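Long-range contact in acyl-CoA thioesterase II (Mycobacterium avium subsp. paratuberculosis, PDB 4R9Z), which probably hydrolyses fatty acyl-CoA thioesters to free fatty acid and coenzyme A, as a double hot-dog thioesterase: residues Ser6-Glu18 / Pro180-Leu194. Numbering follows the deposited sequence.
Sequences SSLGDVLATLELE and PDGRVPDDPVLTASL
Leu8, Leu12 and Leu15 form a row of bumps along the N-terminal helix 8-15; Leu8 fits against the loop of residues 180-194, while Leu12 and Leu15 share the surface made by Leu190 and Leu194. With CG anti to the backbone N (chi1 -171°), the branch of Leu8 is thrown toward the loop and its CD2 sits against the backbone of Gly182, 3.6 Å from Gly182 CA, with Pro180 CB at the border. Gly182, having no side chain, presents bare backbone to the leucine methyl. One turn on, Leu12 spans two surfaces. Its CD1 leans toward the ring of Pro185 and its CD2 toward helix 188-201, where Leu12 CD2 comes 4.1 Å from Leu190 CD2 and the two side chains cross nearly at right angles. Leu15 drives CD1 into the groove between Leu190 and Leu194, closer to the latter: Leu15 CD1 is 3.6 Å from Leu194 CD2. Val11 CG1 adds a looser touch on Leu194, while Trp158 and Tyr197 extend the apolar surroundings. The axes of the short helix segments stay 11.9 Å apart at closest approach, a gap that the leucine ends bridge; their crossing angle is 112°. The hydrogen bond between the segments lies at the modelled N-terminal end, where Ser6 OG donates to Asp181 O (3.0 Å) in the carbonyl plane, with a C=O...donor angle of 146°. This tie catches the backbone at the centre of an inverse gamma turn, just beside Gly182. The whole is a worked example of leucine bumps filling a loop hollow and the groove between Leu190 and Leu194, joining the N-terminal helix to the loop and helix after strand 176-180 in a double hot-dog thioesterase fold.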
# COMPACT_ATOMS: atom_id res chain seq x y z
N SER B 6 2.44 -27.48 -16.62
CA SER B 6 1.69 -26.23 -16.58
C SER B 6 0.39 -26.38 -15.80
O SER B 6 -0.23 -27.44 -15.82
CB SER B 6 1.39 -25.74 -18.00
OG SER B 6 0.70 -24.51 -17.98
N SER B 7 -0.01 -25.32 -15.11
CA SER B 7 -1.20 -25.39 -14.27
C SER B 7 -2.12 -24.20 -14.50
O SER B 7 -2.96 -23.89 -13.66
CB SER B 7 -0.81 -25.47 -12.79
OG SER B 7 -0.03 -24.35 -12.41
N LEU B 8 -1.96 -23.54 -15.65
CA LEU B 8 -2.70 -22.31 -15.94
C LEU B 8 -4.20 -22.60 -16.02
O LEU B 8 -5.01 -21.83 -15.51
CB LEU B 8 -2.22 -21.68 -17.24
CG LEU B 8 -2.77 -20.29 -17.54
CD1 LEU B 8 -2.51 -19.34 -16.38
CD2 LEU B 8 -2.18 -19.74 -18.83
N GLY B 9 -4.55 -23.70 -16.67
CA GLY B 9 -5.94 -24.09 -16.80
C GLY B 9 -6.60 -24.27 -15.45
O GLY B 9 -7.75 -23.86 -15.25
N ASP B 10 -5.87 -24.86 -14.51
CA ASP B 10 -6.39 -25.05 -13.16
C ASP B 10 -6.47 -23.72 -12.41
O ASP B 10 -7.37 -23.52 -11.59
CB ASP B 10 -5.52 -26.05 -12.39
CG ASP B 10 -5.54 -27.42 -13.01
OD1 ASP B 10 -6.55 -27.75 -13.68
OD2 ASP B 10 -4.57 -28.18 -12.83
N VAL B 11 -5.53 -22.82 -12.68
CA VAL B 11 -5.55 -21.50 -12.06
C VAL B 11 -6.73 -20.69 -12.56
O VAL B 11 -7.50 -20.15 -11.77
CB VAL B 11 -4.24 -20.73 -12.32
CG1 VAL B 11 -4.40 -19.26 -11.94
CG2 VAL B 11 -3.09 -21.36 -11.57
N LEU B 12 -6.87 -20.61 -13.88
CA LEU B 12 -7.96 -19.87 -14.50
C LEU B 12 -9.32 -20.35 -14.00
O LEU B 12 -10.24 -19.55 -13.82
CB LEU B 12 -7.88 -19.98 -16.02
CG LEU B 12 -6.69 -19.28 -16.66
CD1 LEU B 12 -6.69 -19.53 -18.15
CD2 LEU B 12 -6.73 -17.79 -16.37
N ALA B 13 -9.44 -21.66 -13.80
CA ALA B 13 -10.67 -22.24 -13.28
C ALA B 13 -10.98 -21.72 -11.88
O ALA B 13 -12.10 -21.27 -11.61
CB ALA B 13 -10.58 -23.75 -13.27
N THR B 14 -10.00 -21.76 -10.99
CA THR B 14 -10.19 -21.31 -9.61
C THR B 14 -10.44 -19.81 -9.55
O THR B 14 -11.08 -19.32 -8.62
CB THR B 14 -8.97 -21.65 -8.72
OG1 THR B 14 -7.77 -21.14 -9.31
CG2 THR B 14 -8.85 -23.15 -8.53
N LEU B 15 -9.93 -19.08 -10.54
CA LEU B 15 -10.15 -17.64 -10.59
C LEU B 15 -11.56 -17.28 -11.05
O LEU B 15 -12.01 -16.16 -10.86
CB LEU B 15 -9.11 -16.97 -11.49
CG LEU B 15 -7.69 -17.07 -10.95
CD1 LEU B 15 -6.72 -16.23 -11.76
CD2 LEU B 15 -7.65 -16.68 -9.48
N GLU B 16 -12.25 -18.24 -11.66
CA GLU B 16 -13.66 -18.02 -11.98
C GLU B 16 -14.51 -18.32 -10.76
O GLU B 16 -14.92 -19.45 -10.53
CB GLU B 16 -14.10 -18.88 -13.16
CG GLU B 16 -13.83 -18.24 -14.52
CD GLU B 16 -14.38 -16.83 -14.62
OE1 GLU B 16 -15.62 -16.67 -14.60
OE2 GLU B 16 -13.57 -15.88 -14.72
N LEU B 17 -14.76 -17.27 -9.98
CA LEU B 17 -15.46 -17.42 -8.71
C LEU B 17 -16.92 -17.76 -8.93
O LEU B 17 -17.51 -17.37 -9.93
CB LEU B 17 -15.36 -16.13 -7.91
CG LEU B 17 -13.96 -15.54 -7.78
CD1 LEU B 17 -14.01 -14.23 -7.02
CD2 LEU B 17 -13.04 -16.53 -7.10
N GLU B 18 -17.49 -18.49 -7.98
CA GLU B 18 -18.93 -18.73 -7.99
C GLU B 18 -19.63 -17.64 -7.20
O GLU B 18 -19.35 -17.44 -6.02
CB GLU B 18 -19.27 -20.10 -7.40
CG GLU B 18 -20.70 -20.54 -7.68
CD GLU B 18 -21.19 -21.59 -6.70
OE1 GLU B 18 -20.40 -22.00 -5.82
OE2 GLU B 18 -22.36 -22.01 -6.82
N PRO B 180 2.74 -15.95 -18.82
CA PRO B 180 1.92 -17.11 -18.45
C PRO B 180 2.18 -18.28 -19.40
O PRO B 180 2.38 -18.06 -20.60
CB PRO B 180 0.48 -16.60 -18.59
CG PRO B 180 0.59 -15.10 -18.59
CD PRO B 180 1.93 -14.78 -19.17
N ASP B 181 2.17 -19.49 -18.87
CA ASP B 181 2.43 -20.68 -19.68
C ASP B 181 1.12 -21.19 -20.28
O ASP B 181 0.52 -22.14 -19.77
CB ASP B 181 3.11 -21.77 -18.84
CG ASP B 181 3.61 -22.93 -19.69
OD1 ASP B 181 3.87 -22.71 -20.89
OD2 ASP B 181 3.75 -24.05 -19.15
N GLY B 182 0.68 -20.54 -21.36
CA GLY B 182 -0.64 -20.79 -21.92
C GLY B 182 -1.28 -19.50 -22.38
O GLY B 182 -0.73 -18.41 -22.16
N ARG B 183 -2.42 -19.61 -23.04
CA ARG B 183 -3.08 -18.43 -23.60
C ARG B 183 -4.09 -17.84 -22.61
O ARG B 183 -4.78 -18.57 -21.90
CB ARG B 183 -3.78 -18.80 -24.92
CG ARG B 183 -4.38 -17.62 -25.66
CD ARG B 183 -3.28 -16.67 -26.12
NE ARG B 183 -2.42 -17.31 -27.12
CZ ARG B 183 -1.63 -16.65 -27.97
NH1 ARG B 183 -1.59 -15.32 -27.95
NH2 ARG B 183 -0.89 -17.32 -28.84
N VAL B 184 -4.15 -16.51 -22.54
CA VAL B 184 -5.06 -15.82 -21.64
C VAL B 184 -6.21 -15.16 -22.42
O VAL B 184 -5.98 -14.53 -23.45
CB VAL B 184 -4.31 -14.75 -20.80
CG1 VAL B 184 -5.27 -13.93 -19.95
CG2 VAL B 184 -3.25 -15.41 -19.94
N PRO B 185 -7.45 -15.29 -21.90
CA PRO B 185 -8.69 -14.79 -22.50
C PRO B 185 -8.73 -13.31 -22.92
O PRO B 185 -9.72 -12.92 -23.55
CB PRO B 185 -9.72 -15.04 -21.40
CG PRO B 185 -9.25 -16.30 -20.78
CD PRO B 185 -7.74 -16.24 -20.81
N ASP B 186 -7.73 -12.52 -22.56
CA ASP B 186 -7.66 -11.10 -22.95
C ASP B 186 -8.80 -10.34 -22.27
O ASP B 186 -9.40 -9.43 -22.84
CB ASP B 186 -7.71 -10.93 -24.48
CG ASP B 186 -7.36 -9.51 -24.92
OD1 ASP B 186 -6.17 -9.14 -24.87
OD2 ASP B 186 -8.29 -8.76 -25.31
N ASP B 187 -9.11 -10.77 -21.06
CA ASP B 187 -9.99 -10.03 -20.17
C ASP B 187 -9.14 -9.07 -19.35
O ASP B 187 -8.35 -9.51 -18.51
CB ASP B 187 -10.78 -10.99 -19.28
CG ASP B 187 -11.84 -10.31 -18.44
OD1 ASP B 187 -11.82 -9.06 -18.31
OD2 ASP B 187 -12.71 -11.03 -17.90
N PRO B 188 -9.29 -7.76 -19.58
CA PRO B 188 -8.57 -6.69 -18.87
C PRO B 188 -8.56 -6.89 -17.36
O PRO B 188 -7.51 -6.74 -16.73
CB PRO B 188 -9.36 -5.44 -19.24
CG PRO B 188 -9.95 -5.74 -20.56
CD PRO B 188 -10.23 -7.22 -20.58
N VAL B 189 -9.72 -7.22 -16.80
CA VAL B 189 -9.85 -7.46 -15.37
C VAL B 189 -9.17 -8.76 -14.93
O VAL B 189 -8.50 -8.80 -13.89
CB VAL B 189 -11.34 -7.47 -14.95
CG1 VAL B 189 -11.52 -8.04 -13.56
CG2 VAL B 189 -11.92 -6.06 -15.03
N LEU B 190 -9.35 -9.83 -15.70
CA LEU B 190 -8.68 -11.09 -15.41
C LEU B 190 -7.17 -10.93 -15.48
O LEU B 190 -6.44 -11.49 -14.67
CB LEU B 190 -9.14 -12.19 -16.37
CG LEU B 190 -8.55 -13.59 -16.13
CD1 LEU B 190 -8.70 -13.99 -14.67
CD2 LEU B 190 -9.21 -14.62 -17.03
N THR B 191 -6.72 -10.16 -16.46
CA THR B 191 -5.30 -9.87 -16.64
C THR B 191 -4.71 -9.13 -15.44
O THR B 191 -3.61 -9.43 -14.98
CB THR B 191 -5.07 -9.04 -17.92
OG1 THR B 191 -5.45 -9.82 -19.06
CG2 THR B 191 -3.61 -8.66 -18.06
N ALA B 192 -5.46 -8.15 -14.92
CA ALA B 192 -5.00 -7.38 -13.78
C ALA B 192 -4.83 -8.26 -12.55
O ALA B 192 -3.84 -8.13 -11.82
CB ALA B 192 -5.95 -6.25 -13.50
N SER B 193 -5.77 -9.17 -12.32
CA SER B 193 -5.69 -10.05 -11.16
C SER B 193 -4.53 -11.03 -11.32
O SER B 193 -3.91 -11.42 -10.33
CB SER B 193 -6.99 -10.81 -10.95
OG SER B 193 -7.24 -11.70 -12.03
N LEU B 194 -4.22 -11.39 -12.55
CA LEU B 194 -3.12 -12.32 -12.81
C LEU B 194 -1.79 -11.62 -12.61
O LEU B 194 -0.83 -12.21 -12.12
CB LEU B 194 -3.21 -12.89 -14.22
CG LEU B 194 -4.26 -13.96 -14.44
CD1 LEU B 194 -4.47 -14.19 -15.93
CD2 LEU B 194 -3.84 -15.25 -13.75